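PDB 3SWX: probable enoyl-CoA hydratase/isomerase from Mycobacterium abscessus, which probably catalyses the hydration or isomerisation of enoyl-CoA thioesters. Local coordinates for residues Ala150-Arg153 and Phe154-Ala158; Gly161-Met164 and Arg165-Thr169. All coordinates share one frame; numbering follows the deposited sequence.

Contact 1 (150-153 with 154-158) and contact 2 (161-164 with 165-169) lie on helices 150-158 and 160-167, which follow each other in the chain, and their centres are about 10 Å apart. They meet by van der Waals packing: A163 CB is 3.4 Å from P155 N, and M167 CG is 3.6 Å from F154 CD2. M167 SD lies 3.6 Å from A150 O, so A163 and M167, one from each segment of contact 2, rest on helix 150-158. The centres stand about 14 and 21 Å from the centre of the chain, on the same side of it. Both contacts touch the second subunit, which places this helix pair at a subunit interface of the three-chain assembly.

Contact 1 (Ala150-Arg153 and Phe154-Ala158); sequences ATIR and FPRTA
F154 N donates to A150 O at 3.0 Å, and one turn on T157 N donates to R153 O, also at 3.0 Å; N-H...O angles of 153° and 165° mark both as regular helical bonds. A150 N, at the start of the helix, is hydrogen-bonded to the E119 carboxylate, and A158 N continues the helix to F154 O. P155 has no N-H to give, and the helix kinks there. Its ring carbons stand where the N-H would point: P155 CD and CG each lie 3.4 Å from T151 O. I152 and R156 run side by side. I152 CG2, set anti to the backbone N, meets R156 NH2 at 3.4 Å, while I152 O stands over one face of the guanidinium. The polar ends find partners elsewhere: R156 NH2 forms a salt bridge with D227 and T151 OG1 a hydrogen bond with N218, both of the second subunit, and the extended R153 chain carries NH1 and NH2 to the carbonyl oxygens of W94 and Q95. The F154 side chain packs on L122 of helix 116-123 and A163 of helix 160-167. These features mark a proline-kinked alpha-helix, with F154 packed against neighbouring helices and R156 salt-bridged to the second subunit.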
loop_
_atom_site.group_PDB
_atom_site.type_symbol
_atom_site.label_atom_id
_atom_site.label_comp_id
_atom_site.label_asym_id
_atom_site.label_seq_id
_atom_site.Cartn_x
_atom_site.Cartn_y
_atom_site.Cartn_z
ATOM N N ALA B 150 -11.280 -8.395 -5.115
ATOM C CA ALA B 150 -10.922 -7.003 -5.445
ATOM C C ALA B 150 -11.130 -6.081 -4.245
ATOM O O ALA B 150 -10.369 -5.154 -4.037
ATOM C CB ALA B 150 -11.748 -6.460 -6.681
ATOM N N THR B 151 -12.179 -6.323 -3.462
ATOM C CA THR B 151 -12.486 -5.440 -2.337
ATOM C C THR B 151 -11.372 -5.428 -1.300
ATOM O O THR B 151 -11.177 -4.420 -0.619
ATOM C CB THR B 151 -13.794 -5.818 -1.647
ATOM O OG1 THR B 151 -13.759 -7.206 -1.273
ATOM C CG2 THR B 151 -14.996 -5.525 -2.591
ATOM N N ILE B 152 -10.617 -6.520 -1.235
ATOM C CA ILE B 152 -9.529 -6.685 -0.281
ATOM C C ILE B 152 -8.204 -6.246 -0.922
ATOM O O ILE B 152 -7.483 -5.427 -0.364
ATOM C CB ILE B 152 -9.398 -8.162 0.179
ATOM C CG1 ILE B 152 -10.675 -8.614 0.875
ATOM C CG2 ILE B 152 -8.144 -8.360 1.099
ATOM C CD1 ILE B 152 -10.848 -10.140 0.966
ATOM N N ARG B 153 -7.923 -6.770 -2.115
ATOM C CA ARG B 153 -6.603 -6.640 -2.711
ATOM C C ARG B 153 -6.386 -5.391 -3.533
ATOM O O ARG B 153 -5.266 -4.962 -3.649
ATOM C CB ARG B 153 -6.294 -7.869 -3.566
ATOM C CG ARG B 153 -6.304 -9.150 -2.734
ATOM C CD ARG B 153 -6.377 -10.375 -3.579
ATOM N NE ARG B 153 -6.367 -11.560 -2.719
ATOM C CZ ARG B 153 -6.834 -12.756 -3.054
ATOM N NH1 ARG B 153 -7.397 -12.961 -4.224
ATOM N NH2 ARG B 153 -6.767 -13.742 -2.177
ATOM N N PHE B 154 -7.436 -4.848 -4.151
ATOM C CA PHE B 154 -7.280 -3.699 -5.031
ATOM C C PHE B 154 -6.890 -2.463 -4.178
ATOM O O PHE B 154 -5.908 -1.781 -4.489
ATOM C CB PHE B 154 -8.560 -3.501 -5.864
ATOM C CG PHE B 154 -8.399 -2.712 -7.168
ATOM C CD1 PHE B 154 -7.363 -1.844 -7.392
ATOM C CD2 PHE B 154 -9.399 -2.794 -8.128
ATOM C CE1 PHE B 154 -7.296 -1.097 -8.586
ATOM C CE2 PHE B 154 -9.335 -2.075 -9.306
ATOM C CZ PHE B 154 -8.271 -1.224 -9.542
ATOM N N PRO B 155 -7.619 -2.194 -3.073
ATOM C CA PRO B 155 -7.192 -1.101 -2.196
ATOM C C PRO B 155 -5.792 -1.271 -1.592
ATOM O O PRO B 155 -5.065 -0.288 -1.430
ATOM C CB PRO B 155 -8.272 -1.099 -1.095
ATOM C CG PRO B 155 -9.435 -1.703 -1.732
ATOM C CD PRO B 155 -8.861 -2.799 -2.578
ATOM N N ARG B 156 -5.414 -2.503 -1.268
ATOM C CA ARG B 156 -4.077 -2.781 -0.723
ATOM C C ARG B 156 -2.983 -2.510 -1.754
ATOM O O ARG B 156 -1.987 -1.899 -1.435
ATOM C CB ARG B 156 -3.988 -4.241 -0.209
ATOM C CG ARG B 156 -2.820 -4.545 0.754
ATOM C CD ARG B 156 -2.676 -6.078 0.996
ATOM N NE ARG B 156 -3.697 -6.431 1.903
ATOM C CZ ARG B 156 -4.469 -7.502 1.914
ATOM N NH1 ARG B 156 -4.381 -8.524 1.063
ATOM N NH2 ARG B 156 -5.361 -7.509 2.868
ATOM N N THR B 157 -3.160 -2.966 -2.994
ATOM C CA THR B 157 -2.173 -2.695 -4.033
ATOM C C THR B 157 -2.173 -1.252 -4.541
ATOM O O THR B 157 -1.128 -0.658 -4.689
ATOM C CB THR B 157 -2.361 -3.609 -5.239
ATOM O OG1 THR B 157 -2.362 -4.968 -4.808
ATOM C CG2 THR B 157 -1.228 -3.410 -6.228
ATOM N N ALA B 158 -3.338 -0.698 -4.844
ATOM C CA ALA B 158 -3.419 0.598 -5.548
ATOM C C ALA B 158 -3.562 1.803 -4.619
ATOM O O ALA B 158 -3.419 2.959 -5.044
ATOM C CB ALA B 158 -4.591 0.557 -6.559
#

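Contact 2 (Gly161-Met164 and Arg165-Thr169)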
loop_
_atom_site.group_PDB
_atom_site.type_symbol
_atom_site.label_atom_id
_atom_site.label_comp_id
_atom_site.label_asym_id
_atom_site.label_seq_id
_atom_site.Cartn_x
_atom_site.Cartn_y
_atom_site.Cartn_z
ATOM N N GLY B 161 -8.132 5.185 -2.614
ATOM C CA GLY B 161 -8.665 6.077 -3.655
ATOM C C GLY B 161 -8.534 5.590 -5.077
ATOM O O GLY B 161 -9.480 5.671 -5.854
ATOM N N ASN B 162 -7.367 5.083 -5.443
ATOM C CA ASN B 162 -7.168 4.577 -6.804
ATOM C C ASN B 162 -8.050 3.368 -7.082
ATOM O O ASN B 162 -8.637 3.269 -8.172
ATOM C CB ASN B 162 -5.680 4.265 -7.101
ATOM C CG ASN B 162 -4.814 5.529 -7.250
ATOM O OD1 ASN B 162 -5.281 6.565 -7.694
ATOM N ND2 ASN B 162 -3.544 5.423 -6.890
ATOM N N ALA B 163 -8.188 2.494 -6.086
ATOM C CA ALA B 163 -9.077 1.338 -6.187
ATOM C C ALA B 163 -10.551 1.724 -6.312
ATOM O O ALA B 163 -11.267 1.222 -7.195
ATOM C CB ALA B 163 -8.866 0.363 -4.990
ATOM N N MET B 164 -11.001 2.631 -5.463
ATOM C CA MET B 164 -12.417 3.032 -5.475
ATOM C C MET B 164 -12.842 3.806 -6.736
ATOM O O MET B 164 -13.989 3.720 -7.180
ATOM C CB MET B 164 -12.751 3.811 -4.208
ATOM C CG MET B 164 -12.667 2.953 -2.917
ATOM S SD MET B 164 -13.844 1.566 -3.007
ATOM C CE MET B 164 -13.285 0.544 -1.607
ATOM N N ARG B 165 -11.922 4.584 -7.283
ATOM C CA ARG B 165 -12.139 5.281 -8.540
ATOM C C ARG B 165 -12.634 4.319 -9.619
ATOM O O ARG B 165 -13.516 4.672 -10.425
ATOM C CB ARG B 165 -10.832 5.943 -8.992
ATOM C CG ARG B 165 -10.850 6.501 -10.412
ATOM C CD ARG B 165 -11.905 7.545 -10.564
ATOM N NE ARG B 165 -11.985 8.040 -11.935
ATOM C CZ ARG B 165 -12.812 7.586 -12.870
ATOM N NH1 ARG B 165 -13.637 6.565 -12.632
ATOM N NH2 ARG B 165 -12.792 8.144 -14.069
ATOM N N TRP B 166 -12.063 3.114 -9.633
ATOM C CA TRP B 166 -12.447 2.090 -10.604
ATOM C C TRP B 166 -13.522 1.129 -10.096
ATOM O O TRP B 166 -14.451 0.805 -10.847
ATOM C CB TRP B 166 -11.200 1.337 -11.138
ATOM C CG TRP B 166 -10.165 2.321 -11.593
ATOM C CD1 TRP B 166 -8.923 2.514 -11.060
ATOM C CD2 TRP B 166 -10.304 3.299 -12.637
ATOM N NE1 TRP B 166 -8.266 3.525 -11.724
ATOM C CE2 TRP B 166 -9.097 4.040 -12.681
ATOM C CE3 TRP B 166 -11.327 3.624 -13.534
ATOM C CZ2 TRP B 166 -8.883 5.082 -13.593
ATOM C CZ3 TRP B 166 -11.117 4.673 -14.437
ATOM C CH2 TRP B 166 -9.896 5.376 -14.467
ATOM N N MET B 167 -13.444 0.684 -8.843
ATOM C CA MET B 167 -14.463 -0.253 -8.339
ATOM C C MET B 167 -15.869 0.367 -8.165
ATOM O O MET B 167 -16.882 -0.326 -8.349
ATOM C CB MET B 167 -14.008 -0.910 -7.027
ATOM C CG MET B 167 -12.761 -1.788 -7.169
ATOM S SD MET B 167 -12.464 -2.813 -5.703
ATOM C CE MET B 167 -12.320 -1.545 -4.444
ATOM N N LEU B 168 -15.952 1.665 -7.874
ATOM C CA LEU B 168 -17.261 2.284 -7.584
ATOM C C LEU B 168 -17.991 2.773 -8.827
ATOM O O LEU B 168 -19.212 2.958 -8.800
ATOM C CB LEU B 168 -17.140 3.429 -6.574
ATOM C CG LEU B 168 -16.543 3.119 -5.183
ATOM C CD1 LEU B 168 -16.630 4.376 -4.317
ATOM C CD2 LEU B 168 -17.268 1.962 -4.488
ATOM N N THR B 169 -17.243 3.004 -9.897
ATOM C CA THR B 169 -17.757 3.585 -11.121
ATOM C C THR B 169 -18.023 2.572 -12.235
ATOM O O THR B 169 -18.782 2.859 -13.151
ATOM C CB THR B 169 -16.751 4.587 -11.688
ATOM O OG1 THR B 169 -15.549 3.899 -12.030
ATOM C CG2 THR B 169 -16.449 5.731 -10.684
HETATM O O HOH W 1 -7.064 5.633 -10.270
#
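M164 and M167 both set CG anti to their carbonyl carbon (chi1 -66° and -64°), and later bends, at chi2 in M164 and chi3 in M167, bring the two methyl ends together, with M164 CE 3.7 Å from M167 CE. The M167 methyl also lies 4.0 Å from A163 CB. One turn along from M164, L168 CD2 meets M164 SD at 3.8 Å, the two side chains crossing at a slant. The backbone beneath is helical: R165 N donates to G161 O, M167 N to A163 O at 2.8 Å with a nearly straight N-H...O angle of 170°, and L168 N to M164 O. A163 O also receives a weak bond from W166 N. A second cluster forms around W166, where R165 CG stands 3.8 Å above the indole plane, over its centre, and W166 CD1 comes to 3.0 Å from N162 O. A water bridges N162 OD1 and W166 NE1, its bond to NE1 (2.8 Å) being weak; NE1 is also hydrogen-bonded to E177, and N162 OD1 to Q185 of the second subunit. T169 OG1 donates to R165 O at 2.7 Å, in the carbonyl plane, while R165 NH1 pairs with D171. A163 and M167 lean on F154 of helix 150-158, W166 stacks with F173 of strand 173-174, and M164 and L168 pack on A219 and T215 of the second subunit's helix 209-225.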